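Local coordinates for Alpha/beta hydrolase fold protein (Chitinophaga pinensis, PDB 4PW0), which is of unknown specific function but is an alpha/beta hydrolase fold protein that probably hydrolyses its substrate with a serine nucleophile, at residues Leu107-Gly112 with Gly263-Tyr268. Sequence-based numbering, arbitrary orientation.
Sequences LGFSLG and GSFYQY
The CA atoms of F109 and G263 are the nearest pair across the two segments, 9.0 Å apart; no hydrogen bond joins the end of strand 104-109 to the short helix 264-267, and the gap is filled by aromatic side chains. F109 reaches across with CG anti to its own backbone N (chi1 176°). CE1 of F265 sits over the centre of one face of the F109 ring, 3.6 Å from CE2 of F109, with CZ of F265 beside it toward CG and CD2 of F109. This is an edge-to-face pair with planes tilted by 52°. S110 CB lies against the opposite face of the F109 ring, offset toward its rim. In turn F109 presents its edge to the face of Y266, offset, the planes at 84°. F265 CE1 also lies over the centre of a Y266 face, closing the three-ring cluster. The hydroxyl of Y266 is hydrogen-bonded to the carbonyl of N51. G108, S110 and G112 fit the GxSxG nucleophile elbow of alpha/beta hydrolases, its strand-to-helix turn drawn together by G112 N bonding F109 O at 2.9 Å; S110, D234 and H262 are arranged like a catalytic triad. The ring of F109 also meets those of H262 and H44, placing the cluster beside this probable active site. Cutting F109 back to alanine is likely to remove the face under F265 and the edge against Y266, leaving F265 freer to shift.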
loop_
_atom_site.group_PDB
_atom_site.type_symbol
_atom_site.label_atom_id
_atom_site.label_comp_id
_atom_site.label_asym_id
_atom_site.label_seq_id
_atom_site.Cartn_x
_atom_site.Cartn_y
_atom_site.Cartn_z
ATOM N N LEU A 107 -7.092 14.700 4.887
ATOM C CA LEU A 107 -7.109 13.304 5.369
ATOM C C LEU A 107 -8.494 13.083 5.962
ATOM O O LEU A 107 -8.893 13.771 6.897
ATOM C CB LEU A 107 -6.034 13.089 6.436
ATOM C CG LEU A 107 -5.920 11.679 7.067
ATOM C CD1 LEU A 107 -4.614 11.620 7.854
ATOM C CD2 LEU A 107 -7.022 11.419 7.972
ATOM N N GLY A 108 -9.246 12.132 5.420
ATOM C CA GLY A 108 -10.578 11.860 5.908
ATOM C C GLY A 108 -10.673 10.402 6.350
ATOM O O GLY A 108 -10.387 9.498 5.559
ATOM N N PHE A 109 -11.154 10.204 7.587
ATOM C CA PHE A 109 -11.387 8.864 8.126
ATOM C C PHE A 109 -12.889 8.637 8.266
ATOM O O PHE A 109 -13.579 9.428 8.901
ATOM C CB PHE A 109 -10.694 8.765 9.492
ATOM C CG PHE A 109 -10.926 7.448 10.243
ATOM C CD1 PHE A 109 -10.954 6.243 9.573
ATOM C CD2 PHE A 109 -11.053 7.439 11.631
ATOM C CE1 PHE A 109 -11.153 5.052 10.256
ATOM C CE2 PHE A 109 -11.207 6.252 12.317
ATOM C CZ PHE A 109 -11.267 5.052 11.622
ATOM N N SER A 110 -13.400 7.556 7.653
ATOM C CA SER A 110 -14.786 7.096 7.821
ATOM C C SER A 110 -15.723 8.210 7.266
ATOM O O SER A 110 -15.551 8.591 6.099
ATOM C CB SER A 110 -15.017 6.711 9.265
ATOM O OG SER A 110 -16.359 6.257 9.401
ATOM N N LEU A 111 -16.634 8.762 8.063
ATOM C CA LEU A 111 -17.434 9.898 7.621
ATOM C C LEU A 111 -16.571 11.000 6.992
ATOM O O LEU A 111 -16.918 11.578 5.951
ATOM C CB LEU A 111 -18.166 10.440 8.839
ATOM C CG LEU A 111 -18.909 11.744 8.638
ATOM C CD1 LEU A 111 -19.970 11.614 7.579
ATOM C CD2 LEU A 111 -19.528 12.174 9.966
ATOM N N GLY A 112 -15.414 11.288 7.601
ATOM C CA GLY A 112 -14.523 12.257 7.052
ATOM C C GLY A 112 -14.009 11.906 5.670
ATOM O O GLY A 112 -13.721 12.792 4.856
ATOM N N GLY A 263 -10.814 0.271 11.774
ATOM C CA GLY A 263 -9.785 1.072 12.364
ATOM C C GLY A 263 -8.379 0.730 11.949
ATOM O O GLY A 263 -7.439 0.826 12.745
ATOM N N SER A 264 -8.190 0.360 10.685
ATOM C CA SER A 264 -6.905 -0.049 10.163
ATOM C C SER A 264 -5.705 0.802 10.620
ATOM O O SER A 264 -4.671 0.281 11.058
ATOM C CB SER A 264 -6.961 -0.055 8.610
ATOM O OG SER A 264 -7.191 1.231 8.087
ATOM N N PHE A 265 -5.814 2.117 10.468
ATOM C CA PHE A 265 -4.683 2.984 10.794
ATOM C C PHE A 265 -4.411 3.083 12.303
ATOM O O PHE A 265 -3.291 3.369 12.692
ATOM C CB PHE A 265 -4.714 4.345 10.092
ATOM C CG PHE A 265 -5.708 5.376 10.543
ATOM C CD1 PHE A 265 -6.790 5.140 11.351
ATOM C CD2 PHE A 265 -5.518 6.687 10.080
ATOM C CE1 PHE A 265 -7.680 6.153 11.729
ATOM C CE2 PHE A 265 -6.412 7.680 10.449
ATOM C CZ PHE A 265 -7.464 7.432 11.277
ATOM N N TYR A 266 -5.409 2.793 13.145
ATOM C CA TYR A 266 -5.175 2.644 14.582
ATOM C C TYR A 266 -4.410 1.381 14.864
ATOM O O TYR A 266 -3.620 1.309 15.825
ATOM C CB TYR A 266 -6.476 2.550 15.317
ATOM C CG TYR A 266 -7.360 3.751 15.429
ATOM C CD1 TYR A 266 -6.843 4.997 15.777
ATOM C CD2 TYR A 266 -8.724 3.603 15.418
ATOM C CE1 TYR A 266 -7.697 6.058 16.046
ATOM C CE2 TYR A 266 -9.587 4.655 15.650
ATOM C CZ TYR A 266 -9.056 5.896 15.992
ATOM O OH TYR A 266 -9.943 6.929 16.266
ATOM N N GLN A 267 -4.641 0.344 14.052
ATOM C CA GLN A 267 -3.946 -0.924 14.257
ATOM C C GLN A 267 -2.481 -0.836 13.911
ATOM O O GLN A 267 -1.639 -1.462 14.589
ATOM C CB GLN A 267 -4.638 -2.040 13.488
ATOM C CG GLN A 267 -4.013 -3.404 13.774
ATOM C CD GLN A 267 -4.970 -4.551 13.470
ATOM O OE1 GLN A 267 -6.177 -4.427 13.595
ATOM N NE2 GLN A 267 -4.413 -5.667 13.059
ATOM N N TYR A 268 -2.139 -0.074 12.853
ATOM C CA TYR A 268 -0.778 0.052 12.375
ATOM C C TYR A 268 -0.435 1.541 12.154
ATOM O O TYR A 268 -0.217 1.992 11.037
ATOM C CB TYR A 268 -0.582 -0.704 11.063
ATOM C CG TYR A 268 -0.921 -2.191 11.157
ATOM C CD1 TYR A 268 -0.121 -3.074 11.860
ATOM C CD2 TYR A 268 -2.038 -2.689 10.524
ATOM C CE1 TYR A 268 -0.462 -4.418 11.933
ATOM C CE2 TYR A 268 -2.374 -4.040 10.562
ATOM C CZ TYR A 268 -1.578 -4.919 11.253
ATOM O OH TYR A 268 -1.881 -6.276 11.333
#